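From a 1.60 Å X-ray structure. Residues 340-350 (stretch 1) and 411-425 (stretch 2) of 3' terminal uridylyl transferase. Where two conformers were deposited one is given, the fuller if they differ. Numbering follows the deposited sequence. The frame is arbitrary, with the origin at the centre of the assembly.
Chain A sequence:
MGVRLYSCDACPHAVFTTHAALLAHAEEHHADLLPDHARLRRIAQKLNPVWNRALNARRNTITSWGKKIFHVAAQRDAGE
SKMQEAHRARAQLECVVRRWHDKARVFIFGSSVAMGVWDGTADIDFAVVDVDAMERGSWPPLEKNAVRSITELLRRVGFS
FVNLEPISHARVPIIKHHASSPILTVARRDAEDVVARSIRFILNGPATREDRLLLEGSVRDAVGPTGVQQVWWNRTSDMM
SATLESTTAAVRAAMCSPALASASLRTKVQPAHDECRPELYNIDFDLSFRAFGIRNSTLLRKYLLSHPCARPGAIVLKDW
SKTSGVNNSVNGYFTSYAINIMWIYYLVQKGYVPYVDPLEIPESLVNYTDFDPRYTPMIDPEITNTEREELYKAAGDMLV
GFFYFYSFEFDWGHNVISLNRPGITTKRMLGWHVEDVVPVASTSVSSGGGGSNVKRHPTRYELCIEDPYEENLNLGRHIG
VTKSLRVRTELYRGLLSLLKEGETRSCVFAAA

Stretch 1 340-350: NIMWIYYLVQK
Stretch 2, residues 411-425: DWGHNVISLNRPGIT

Residues 340-349 continue an α-helix that begins earlier in the chain; residues 411-425 lie against it mostly as loop, with a weakly bonded strand near 415-416. The CA atoms of Y345 and L419 are 6.3 Å apart, those of Q349 and G423 8.0 Å, so from L419 to G423 the second stretch runs in the same sense as the helix, after residues 412-419 have crossed it. Together they bury 600 Å².

Apolar packing dominates. I341 (m,t) and Y345 (chi1 t, chi2 79°), one helical turn apart, point toward the loop and receive I417 (m,t) and L419 (m,t). I417 CG2 lies 3.5 Å from Y345 CB and 4.0 Å from I341 CG2; its CD1 is 3.8 Å from M342 CG. L419 CD2 reaches 3.9 Å from I344 CG2, branched aliphatic chains filling the gaps between helical side chains. Flexible M342 (m,t,p) extends CE to 3.7 Å from W412 CH2, at the indole edge.

The Y345 ring lays a face on the loop backbone: I417 CA sits 4.2 Å from its centroid, nearly on the normal, a CH-pi contact.

Polar links lie toward the helix end. Q349 (m,m) donates from NE2 to P422 O (3.1 Å, 156°), its long side chain spanning the gap. One water joins Y345 OH, V416 O and T425 N, each at 2.7 Å from its oxygen, satisfying the buried phenol.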

# COMPACT_ATOMS: atom_id res chain seq x y z
N ASN A 340 -2.52 -2.11 -10.21
CA ASN A 340 -1.12 -2.48 -10.47
C ASN A 340 -1.03 -3.79 -11.26
O ASN A 340 -0.17 -3.93 -12.15
CB ASN A 340 -0.35 -2.63 -9.15
CG ASN A 340 0.19 -1.33 -8.63
OD1 ASN A 340 0.66 -0.50 -9.39
ND2 ASN A 340 0.13 -1.15 -7.32
N ILE A 341 -1.94 -4.74 -10.99
CA ILE A 341 -1.93 -5.98 -11.75
C ILE A 341 -2.30 -5.70 -13.22
O ILE A 341 -1.69 -6.29 -14.13
CB ILE A 341 -2.82 -7.05 -11.11
CG1 ILE A 341 -2.19 -7.47 -9.78
CG2 ILE A 341 -2.98 -8.27 -12.05
CD1 ILE A 341 -3.16 -8.18 -8.83
N MET A 342 -3.28 -4.83 -13.46
CA MET A 342 -3.60 -4.46 -14.83
C MET A 342 -2.36 -3.90 -15.53
O MET A 342 -2.09 -4.26 -16.67
CB MET A 342 -4.70 -3.40 -14.89
CG MET A 342 -6.06 -3.92 -14.47
SD MET A 342 -7.33 -2.66 -14.73
CE MET A 342 -7.29 -2.45 -16.51
N TRP A 343 -1.63 -3.01 -14.88
CA TRP A 343 -0.47 -2.40 -15.51
C TRP A 343 0.60 -3.43 -15.76
O TRP A 343 1.16 -3.51 -16.86
CB TRP A 343 0.01 -1.30 -14.55
CG TRP A 343 1.34 -0.65 -14.83
CD1 TRP A 343 2.40 -0.60 -13.96
CD2 TRP A 343 1.72 0.15 -15.96
NE1 TRP A 343 3.43 0.15 -14.51
CE2 TRP A 343 3.03 0.63 -15.73
CE3 TRP A 343 1.09 0.49 -17.17
CZ2 TRP A 343 3.71 1.43 -16.63
CZ3 TRP A 343 1.78 1.31 -18.07
CH2 TRP A 343 3.08 1.74 -17.81
N ILE A 344 0.89 -4.25 -14.77
CA ILE A 344 1.97 -5.24 -14.94
C ILE A 344 1.61 -6.29 -16.00
O ILE A 344 2.46 -6.69 -16.80
CB ILE A 344 2.25 -5.92 -13.63
CG1 ILE A 344 2.91 -4.90 -12.71
CG2 ILE A 344 3.21 -7.09 -13.84
CD1 ILE A 344 2.93 -5.35 -11.24
N TYR A 345 0.35 -6.73 -16.02
CA TYR A 345 -0.07 -7.72 -17.02
C TYR A 345 0.15 -7.15 -18.42
O TYR A 345 0.66 -7.85 -19.30
CB TYR A 345 -1.54 -8.10 -16.83
CG TYR A 345 -2.08 -9.01 -17.90
CD1 TYR A 345 -1.81 -10.37 -17.88
CD2 TYR A 345 -2.87 -8.48 -18.93
CE1 TYR A 345 -2.33 -11.23 -18.90
CE2 TYR A 345 -3.40 -9.31 -19.92
CZ TYR A 345 -3.11 -10.67 -19.89
OH TYR A 345 -3.60 -11.49 -20.88
N TYR A 346 -0.23 -5.90 -18.61
CA TYR A 346 0.05 -5.21 -19.88
C TYR A 346 1.55 -5.19 -20.19
O TYR A 346 1.97 -5.50 -21.32
CB TYR A 346 -0.54 -3.80 -19.84
CG TYR A 346 0.08 -2.83 -20.80
CD1 TYR A 346 -0.19 -2.90 -22.17
CD2 TYR A 346 0.93 -1.84 -20.34
CE1 TYR A 346 0.36 -1.97 -23.05
CE2 TYR A 346 1.50 -0.92 -21.20
CZ TYR A 346 1.23 -1.01 -22.56
OH TYR A 346 1.78 -0.07 -23.41
N LEU A 347 2.38 -4.81 -19.22
CA LEU A 347 3.82 -4.79 -19.44
C LEU A 347 4.35 -6.15 -19.84
O LEU A 347 5.23 -6.24 -20.70
CB LEU A 347 4.58 -4.29 -18.18
CG LEU A 347 4.26 -2.85 -17.75
CD1 LEU A 347 5.04 -2.52 -16.46
CD2 LEU A 347 4.58 -1.84 -18.89
N VAL A 348 3.85 -7.22 -19.21
CA VAL A 348 4.35 -8.55 -19.53
C VAL A 348 3.89 -8.94 -20.92
O VAL A 348 4.69 -9.42 -21.73
CB VAL A 348 3.82 -9.59 -18.53
CG1 VAL A 348 4.09 -11.03 -19.06
CG2 VAL A 348 4.42 -9.37 -17.16
N GLN A 349 2.61 -8.71 -21.23
CA GLN A 349 2.05 -9.20 -22.50
C GLN A 349 2.68 -8.49 -23.68
O GLN A 349 2.83 -9.07 -24.76
CB GLN A 349 0.52 -9.09 -22.53
CG GLN A 349 -0.15 -10.01 -21.57
CD GLN A 349 0.19 -11.46 -21.80
OE1 GLN A 349 0.15 -11.93 -22.94
NE2 GLN A 349 0.51 -12.19 -20.73
N LYS A 350 3.08 -7.24 -23.46
CA LYS A 350 3.70 -6.43 -24.50
C LYS A 350 5.22 -6.52 -24.52
O LYS A 350 5.87 -5.91 -25.37
CB LYS A 350 3.25 -4.97 -24.39
CG LYS A 350 1.77 -4.75 -24.75
CD LYS A 350 1.51 -5.11 -26.22
CE LYS A 350 0.11 -4.71 -26.66
NZ LYS A 350 -0.10 -5.13 -28.09
N ASP A 411 -9.19 -8.97 -24.43
CA ASP A 411 -10.52 -9.56 -24.60
C ASP A 411 -11.19 -9.68 -23.24
O ASP A 411 -11.12 -10.72 -22.58
CB ASP A 411 -10.42 -10.92 -25.27
CG ASP A 411 -11.77 -11.46 -25.69
OD1 ASP A 411 -12.82 -10.99 -25.17
OD2 ASP A 411 -11.78 -12.35 -26.58
N TRP A 412 -11.87 -8.61 -22.85
CA TRP A 412 -12.55 -8.60 -21.54
C TRP A 412 -13.66 -9.63 -21.46
O TRP A 412 -14.03 -10.07 -20.36
CB TRP A 412 -13.15 -7.24 -21.25
CG TRP A 412 -12.18 -6.12 -20.92
CD1 TRP A 412 -11.81 -5.10 -21.76
CD2 TRP A 412 -11.54 -5.85 -19.66
NE1 TRP A 412 -10.97 -4.22 -21.11
CE2 TRP A 412 -10.78 -4.65 -19.83
CE3 TRP A 412 -11.53 -6.49 -18.42
CZ2 TRP A 412 -10.04 -4.08 -18.79
CZ3 TRP A 412 -10.77 -5.94 -17.39
CH2 TRP A 412 -10.03 -4.73 -17.58
N GLY A 413 -14.19 -10.03 -22.61
CA GLY A 413 -15.33 -10.92 -22.63
C GLY A 413 -14.94 -12.35 -22.33
O GLY A 413 -15.72 -13.10 -21.71
N HIS A 414 -13.73 -12.74 -22.74
CA HIS A 414 -13.33 -14.14 -22.66
C HIS A 414 -12.08 -14.44 -21.85
O HIS A 414 -11.85 -15.60 -21.48
CB HIS A 414 -13.20 -14.74 -24.06
CG HIS A 414 -14.49 -14.74 -24.80
ND1 HIS A 414 -15.55 -15.55 -24.43
CD2 HIS A 414 -14.93 -13.98 -25.83
CE1 HIS A 414 -16.57 -15.31 -25.24
NE2 HIS A 414 -16.22 -14.37 -26.10
N ASN A 415 -11.26 -13.42 -21.58
CA ASN A 415 -9.98 -13.64 -20.94
C ASN A 415 -9.87 -12.98 -19.57
O ASN A 415 -10.73 -12.20 -19.18
CB ASN A 415 -8.85 -13.14 -21.83
CG ASN A 415 -8.68 -13.98 -23.10
OD1 ASN A 415 -9.12 -15.15 -23.17
ND2 ASN A 415 -8.01 -13.41 -24.10
N VAL A 416 -8.81 -13.31 -18.86
CA VAL A 416 -8.63 -12.85 -17.49
C VAL A 416 -7.26 -12.20 -17.40
O VAL A 416 -6.28 -12.74 -17.90
CB VAL A 416 -8.61 -14.06 -16.54
CG1 VAL A 416 -8.31 -13.62 -15.08
CG2 VAL A 416 -9.93 -14.87 -16.64
N ILE A 417 -7.20 -11.04 -16.75
CA ILE A 417 -5.91 -10.39 -16.45
C ILE A 417 -5.26 -11.20 -15.34
O ILE A 417 -5.76 -11.25 -14.22
CB ILE A 417 -6.17 -8.94 -16.01
CG1 ILE A 417 -6.84 -8.15 -17.15
CG2 ILE A 417 -4.86 -8.25 -15.60
CD1 ILE A 417 -7.21 -6.69 -16.81
N SER A 418 -4.16 -11.89 -15.65
CA SER A 418 -3.60 -12.81 -14.67
C SER A 418 -2.09 -12.90 -14.81
O SER A 418 -1.56 -13.01 -15.93
CB SER A 418 -4.20 -14.22 -14.85
OG SER A 418 -3.56 -15.09 -13.91
N LEU A 419 -1.41 -12.83 -13.67
CA LEU A 419 0.04 -13.02 -13.62
C LEU A 419 0.38 -14.44 -13.19
O LEU A 419 1.55 -14.77 -13.00
CB LEU A 419 0.69 -12.02 -12.64
CG LEU A 419 0.37 -10.55 -12.90
CD1 LEU A 419 1.02 -9.74 -11.79
CD2 LEU A 419 0.90 -10.21 -14.26
N ASN A 420 -0.61 -15.33 -13.09
CA ASN A 420 -0.31 -16.65 -12.56
C ASN A 420 0.25 -17.60 -13.60
O ASN A 420 0.68 -18.72 -13.26
CB ASN A 420 -1.55 -17.30 -11.95
CG ASN A 420 -1.92 -16.69 -10.64
OD1 ASN A 420 -2.53 -15.64 -10.59
ND2 ASN A 420 -1.49 -17.31 -9.54
N ARG A 421 0.22 -17.17 -14.86
CA ARG A 421 0.85 -17.93 -15.95
C ARG A 421 1.24 -16.90 -17.00
O ARG A 421 0.65 -15.83 -17.05
CB ARG A 421 -0.13 -18.98 -16.52
CG ARG A 421 -1.42 -18.41 -17.09
CD ARG A 421 -2.53 -19.49 -17.13
NE ARG A 421 -2.68 -20.17 -15.85
CZ ARG A 421 -3.35 -19.68 -14.80
NH1 ARG A 421 -3.92 -18.47 -14.84
NH2 ARG A 421 -3.40 -20.38 -13.68
N PRO A 422 2.25 -17.21 -17.83
CA PRO A 422 2.77 -16.22 -18.79
C PRO A 422 1.92 -16.02 -20.03
O PRO A 422 1.98 -14.95 -20.64
CB PRO A 422 4.12 -16.84 -19.20
CG PRO A 422 3.97 -18.31 -18.97
CD PRO A 422 3.09 -18.42 -17.75
N GLY A 423 1.16 -17.03 -20.41
CA GLY A 423 0.34 -16.92 -21.60
C GLY A 423 -1.04 -16.40 -21.28
O GLY A 423 -1.26 -15.80 -20.24
N ILE A 424 -1.97 -16.61 -22.20
CA ILE A 424 -3.35 -16.14 -22.02
C ILE A 424 -4.08 -17.03 -21.02
O ILE A 424 -4.01 -18.26 -21.10
CB ILE A 424 -4.12 -16.19 -23.35
CG1 ILE A 424 -3.54 -15.19 -24.36
CG2 ILE A 424 -5.65 -15.96 -23.15
CD1 ILE A 424 -3.57 -13.77 -23.93
N THR A 425 -4.80 -16.40 -20.08
CA THR A 425 -5.71 -17.12 -19.18
C THR A 425 -7.14 -16.86 -19.64
O THR A 425 -7.58 -15.71 -19.68
CB THR A 425 -5.57 -16.58 -17.74
OG1 THR A 425 -4.25 -16.85 -17.27
CG2 THR A 425 -6.56 -17.26 -16.81
O HOH W 1 -4.51 -13.70 -19.67
O HOH W 2 0.71 -12.96 -17.68